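Local coordinates for diphosphomevalonate decarboxylase, putative (PDB 2HKE), which probably catalyses the ATP-dependent decarboxylation of (R)-5-diphosphomevalonate to isopentenyl diphosphate, a building block for sterols and other isoprenoids, at residues Val6-Ala10 with Cys120-Ala125; Ser80-Leu85 with Leu139-Gly143. The protein carries 1 engineered substitution. All blocks are in the same frame, centred on the assembly; numbering follows the deposited sequence.

How the interactions relate
Both contacts are buried parts of the N-terminal half of the GHMP-kinase-like fold, and they sit one behind the other, their centres about 13 Å apart. Interaction 1 packs helix 114-130 on the sheet through strand 5-15; interaction 2 joins helices 76-86 and 136-143 in the helical layer. Helix 114-130 belongs to interaction 1, and its other side packs on the helices of interaction 2: Ser-123 OG touches Leu-139 CB at 3.3 Å and also hydrogen-bonds to Val-136 O. The chemistry shifts with depth. Interaction 1 has no hydrogen bond across it and is mostly valine and alanine packing, whereas interaction 2 mixes leucine and methionine packing with a partly exposed margin at Ser-80 and His-84, where a water bridges the helices.

Interaction 1 (Val6-Ala10 with Cys120-Ala125); sequences VTVEA and CAMSAA
Val-6, Val-8 and Ala-10 push into the alanine face of helix 114-130, a helix-on-sheet packing in the N-terminal domain of the GHMP-kinase-like fold. The axes of the two short segments approach to 7.1 Å and run nearly antiparallel, at 148°, so Val-6 meets the end of the segment at Ala-125 and Ala-10 meets its first turn at Cys-120 and Ala-121. That close approach suits a helix surface built from alanines: the bumps come from the strand, and the small methyls leave shallow hollows for them.

Val-8 is the central bump. Its two methyls lie about equally far from Ala-124 CB, CG1 on the Ala-121 side and CG2 on the Ala-125 side: CG1 leans over the Ala-121 carbonyl and touches Ala-124 CB at 4.0 Å, while CG2 presses on the backbone of Ala-125, 3.6 Å from Ala-125 N. The first torsion explains the split, since with CG1 trans to the backbone N (chi1 171°) CG2 is left trans to the carbonyl carbon, and both branches reach the helix. Ala-124 CB thus faces the pair of methyls, and Ala-125 CB lies 3.8 Å from Val-8 CG2.

Val-6 is a one-sided neighbour. Its CG1 rests on Ala-125 CA at 3.8 Å, alongside the carbonyl oxygen of the same residue. No hydrogen bond crosses between strand and helix; the strand's backbone groups pair within the sheet, with strands 48-55 and 369-371. The opposite strand face carries Thr-7 and Glu-9, whose polar ends are held by Ser-51 and Arg-47. Tyr-370 touches both Val-8 and Ala-124, adding to the packing at the middle of the contact.

At the other end, Ala-10 CB sits 3.7 Å from the Ala-121 CB methyl and 4.0 Å from the Cys-120 CB methylene.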
loop_
_atom_site.group_PDB
_atom_site.type_symbol
_atom_site.label_atom_id
_atom_site.label_comp_id
_atom_site.label_asym_id
_atom_site.label_seq_id
_atom_site.Cartn_x
_atom_site.Cartn_y
_atom_site.Cartn_z
ATOM N N VAL A 6 9.556 10.887 -19.812
ATOM C CA VAL A 6 9.654 11.020 -18.367
ATOM C C VAL A 6 9.584 9.644 -17.727
ATOM O O VAL A 6 8.780 8.820 -18.150
ATOM C CB VAL A 6 8.495 11.898 -17.820
ATOM C CG1 VAL A 6 8.495 11.924 -16.302
ATOM C CG2 VAL A 6 8.567 13.319 -18.411
ATOM N N THR A 7 10.423 9.422 -16.725
ATOM C CA THR A 7 10.492 8.151 -16.002
ATOM C C THR A 7 10.402 8.408 -14.509
ATOM O O THR A 7 11.078 9.288 -13.962
ATOM C CB THR A 7 11.808 7.355 -16.319
ATOM O OG1 THR A 7 11.870 7.121 -17.717
ATOM C CG2 THR A 7 11.803 5.994 -15.591
ATOM N N VAL A 8 9.553 7.625 -13.849
ATOM C CA VAL A 8 9.255 7.799 -12.419
ATOM C C VAL A 8 9.253 6.436 -11.780
ATOM O O VAL A 8 8.805 5.469 -12.396
ATOM C CB VAL A 8 7.823 8.387 -12.218
ATOM C CG1 VAL A 8 7.414 8.366 -10.755
ATOM C CG2 VAL A 8 7.758 9.807 -12.784
ATOM N N GLU A 9 9.728 6.370 -10.543
ATOM C CA GLU A 9 9.540 5.213 -9.712
ATOM C C GLU A 9 8.640 5.615 -8.541
ATOM O O GLU A 9 8.785 6.697 -7.977
ATOM C CB GLU A 9 10.872 4.682 -9.214
ATOM C CG GLU A 9 11.643 3.905 -10.328
ATOM C CD GLU A 9 12.945 3.273 -9.830
ATOM O OE1 GLU A 9 13.459 3.726 -8.769
ATOM O OE2 GLU A 9 13.436 2.319 -10.515
ATOM N N ALA A 10 7.696 4.741 -8.212
ATOM C CA ALA A 10 6.868 4.951 -7.031
ATOM C C ALA A 10 6.871 3.729 -6.113
ATOM O O ALA A 10 6.869 2.576 -6.579
ATOM C CB ALA A 10 5.446 5.319 -7.440
ATOM N N CYS A 120 0.410 5.244 -9.286
ATOM C CA CYS A 120 1.074 6.466 -8.793
ATOM C C CYS A 120 2.246 6.841 -9.711
ATOM O O CYS A 120 2.380 7.991 -10.115
ATOM C CB CYS A 120 1.537 6.278 -7.397
ATOM S SG CYS A 120 2.132 7.791 -6.639
ATOM N N ALA A 121 3.096 5.881 -10.044
ATOM C CA ALA A 121 4.233 6.181 -10.929
ATOM C C ALA A 121 3.734 6.683 -12.290
ATOM O O ALA A 121 4.301 7.629 -12.864
ATOM C CB ALA A 121 5.115 4.943 -11.067
ATOM N N MET A 122 2.684 6.065 -12.822
ATOM C CA MET A 122 2.132 6.493 -14.110
ATOM C C MET A 122 1.527 7.897 -14.044
ATOM O O MET A 122 1.697 8.716 -14.954
ATOM C CB MET A 122 1.084 5.489 -14.569
ATOM C CG MET A 122 0.590 5.732 -15.940
ATOM S SD MET A 122 -0.726 4.616 -16.403
ATOM C CE MET A 122 -0.027 3.012 -16.002
ATOM N N SER A 123 0.759 8.149 -12.992
ATOM C CA SER A 123 0.213 9.509 -12.736
ATOM C C SER A 123 1.311 10.580 -12.764
ATOM O O SER A 123 1.212 11.582 -13.490
ATOM C CB SER A 123 -0.487 9.597 -11.355
ATOM O OG SER A 123 -0.763 10.961 -11.064
ATOM N N ALA A 124 2.365 10.360 -11.994
ATOM C CA ALA A 124 3.438 11.356 -11.889
ATOM C C ALA A 124 4.179 11.552 -13.221
ATOM O O ALA A 124 4.465 12.673 -13.588
ATOM C CB ALA A 124 4.445 10.990 -10.786
ATOM N N ALA A 125 4.436 10.459 -13.948
ATOM C CA ALA A 125 5.117 10.527 -15.250
ATOM C C ALA A 125 4.254 11.267 -16.262
ATOM O O ALA A 125 4.756 12.098 -17.009
ATOM C CB ALA A 125 5.475 9.094 -15.762
#

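Interaction 2 (Ser80-Leu85 with Leu139-Gly143); sequences SMLLHL and LARLG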
loop_
_atom_site.group_PDB
_atom_site.type_symbol
_atom_site.label_atom_id
_atom_site.label_comp_id
_atom_site.label_asym_id
_atom_site.label_seq_id
_atom_site.Cartn_x
_atom_site.Cartn_y
_atom_site.Cartn_z
ATOM N N SER A 80 -9.522 6.787 -17.958
ATOM C CA SER A 80 -9.998 7.793 -17.010
ATOM C C SER A 80 -8.908 8.804 -16.649
ATOM O O SER A 80 -9.137 10.026 -16.617
ATOM C CB SER A 80 -10.572 7.111 -15.754
ATOM O OG SER A 80 -11.169 8.057 -14.877
ATOM N N MET A 81 -7.722 8.307 -16.366
ATOM C CA MET A 81 -6.592 9.184 -16.041
ATOM C C MET A 81 -6.282 10.089 -17.234
ATOM O O MET A 81 -6.154 11.322 -17.094
ATOM C CB MET A 81 -5.364 8.358 -15.632
ATOM C CG MET A 81 -5.608 7.655 -14.290
ATOM S SD MET A 81 -4.259 6.467 -14.005
ATOM C CE MET A 81 -2.981 7.605 -13.535
ATOM N N LEU A 82 -6.216 9.489 -18.387
ATOM C CA LEU A 82 -5.868 10.212 -19.603
ATOM C C LEU A 82 -6.876 11.281 -19.975
ATOM O O LEU A 82 -6.509 12.355 -20.412
ATOM C CB LEU A 82 -5.672 9.255 -20.743
ATOM C CG LEU A 82 -4.454 8.361 -20.691
ATOM C CD1 LEU A 82 -4.596 7.282 -21.772
ATOM C CD2 LEU A 82 -3.176 9.166 -20.912
ATOM N N LEU A 83 -8.158 11.013 -19.774
ATOM C CA LEU A 83 -9.176 12.059 -19.996
ATOM C C LEU A 83 -8.989 13.245 -19.086
ATOM O O LEU A 83 -9.072 14.420 -19.535
ATOM C CB LEU A 83 -10.597 11.495 -19.779
ATOM C CG LEU A 83 -11.141 10.510 -20.798
ATOM C CD1 LEU A 83 -12.460 9.953 -20.261
ATOM C CD2 LEU A 83 -11.338 11.174 -22.174
ATOM N N HIS A 84 -8.799 12.980 -17.794
ATOM C CA HIS A 84 -8.610 14.045 -16.828
ATOM C C HIS A 84 -7.300 14.800 -17.127
ATOM O O HIS A 84 -7.240 16.029 -17.034
ATOM C CB HIS A 84 -8.604 13.520 -15.410
ATOM C CG HIS A 84 -8.603 14.609 -14.397
ATOM N ND1 HIS A 84 -9.611 15.551 -14.346
ATOM C CD2 HIS A 84 -7.706 14.962 -13.460
ATOM C CE1 HIS A 84 -9.334 16.430 -13.400
ATOM N NE2 HIS A 84 -8.194 16.090 -12.836
ATOM N N LEU A 85 -6.297 14.053 -17.530
ATOM C CA LEU A 85 -4.988 14.618 -17.769
ATOM C C LEU A 85 -5.087 15.624 -18.918
ATOM O O LEU A 85 -4.607 16.742 -18.822
ATOM C CB LEU A 85 -4.021 13.497 -18.097
ATOM C CG LEU A 85 -2.598 13.841 -18.478
ATOM C CD1 LEU A 85 -1.755 14.247 -17.217
ATOM C CD2 LEU A 85 -2.006 12.646 -19.261
ATOM N N LEU A 139 -4.789 12.440 -9.740
ATOM C CA LEU A 139 -4.797 11.624 -10.964
ATOM C C LEU A 139 -4.589 10.143 -10.656
ATOM O O LEU A 139 -5.215 9.282 -11.260
ATOM C CB LEU A 139 -3.711 12.127 -11.907
ATOM C CG LEU A 139 -3.791 11.516 -13.276
ATOM C CD1 LEU A 139 -5.069 11.885 -13.973
ATOM C CD2 LEU A 139 -2.535 11.909 -14.098
ATOM N N ALA A 140 -3.690 9.848 -9.724
ATOM C CA ALA A 140 -3.411 8.480 -9.298
ATOM C C ALA A 140 -4.696 7.825 -8.752
ATOM O O ALA A 140 -4.949 6.676 -9.042
ATOM C CB ALA A 140 -2.324 8.480 -8.240
ATOM N N ARG A 141 -5.508 8.611 -8.033
ATOM C CA ARG A 141 -6.775 8.166 -7.413
ATOM C C ARG A 141 -7.722 7.601 -8.436
ATOM O O ARG A 141 -8.401 6.596 -8.190
ATOM C CB ARG A 141 -7.438 9.364 -6.723
ATOM C CG ARG A 141 -8.517 8.976 -5.759
ATOM C CD ARG A 141 -9.429 10.125 -5.416
ATOM N NE ARG A 141 -10.286 10.462 -6.540
ATOM C CZ ARG A 141 -10.416 11.647 -7.106
ATOM N NH1 ARG A 141 -9.808 12.728 -6.622
ATOM N NH2 ARG A 141 -11.275 11.796 -8.082
ATOM N N LEU A 142 -7.740 8.224 -9.620
ATOM C CA LEU A 142 -8.554 7.729 -10.739
ATOM C C LEU A 142 -8.189 6.313 -11.208
ATOM O O LEU A 142 -9.007 5.627 -11.812
ATOM C CB LEU A 142 -8.462 8.688 -11.934
ATOM C CG LEU A 142 -9.178 10.017 -11.679
ATOM C CD1 LEU A 142 -8.905 10.968 -12.875
ATOM C CD2 LEU A 142 -10.707 9.913 -11.413
ATOM N N GLY A 143 -6.920 5.967 -11.067
ATOM C CA GLY A 143 -6.403 4.695 -11.465
ATOM C C GLY A 143 -6.639 3.685 -10.388
ATOM O O GLY A 143 -7.107 2.611 -10.695
HETATM O O HOH W 1 -11.458 6.242 -12.917
#
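Met-81 and Leu-139 carry the apolar part of this helix pair, whose segments run nearly antiparallel at 154° with their axes 8.9 Å apart at closest approach. Met-81 is a knob in a hole formed by Leu-139, Ala-140, Leu-142 and Gly-143. Its CG meets Leu-142 CB at 3.8 Å, SD lies over Gly-143, and the bend at chi3 (76°) turns CE back toward Leu-139, 3.6 Å from Leu-139 O. With no side chain at Gly-143, SD comes within 3.8 Å of Gly-143 CA.

Leu-139 answers from the facing helix with both branches. CD1 presses on the backbone of Met-81, 3.4 Å from Met-81 O, and CD2 reaches Leu-85 CD1 at 4.0 Å. Leu-142 aims CD1 at the aliphatic stem of His-84, 3.6 Å from His-84 CB, the two side chains meeting at about a right angle. The imidazole itself takes Leu-139 CD1 at its edge, near the ring plane.

Between the two segments no direct hydrogen bond forms, and one water bridges them. Ser-80 OG donates to it and the water donates on to Leu-142 O, so the water links the Leu-142 carbonyl to the Ser-80 hydroxyl. Arg-77, one turn before Met-81, adds a further link between the helices, a hydrogen bond to Gly-143 O.

Helix 114-130 lies against the inner side, with Tyr-119 on Met-81 and Ile-127 on Leu-139. A single knob-into-hole contact, that of Met-81, joins this nearly antiparallel helix pair in the helical layer of the GHMP-kinase-like N-terminal domain.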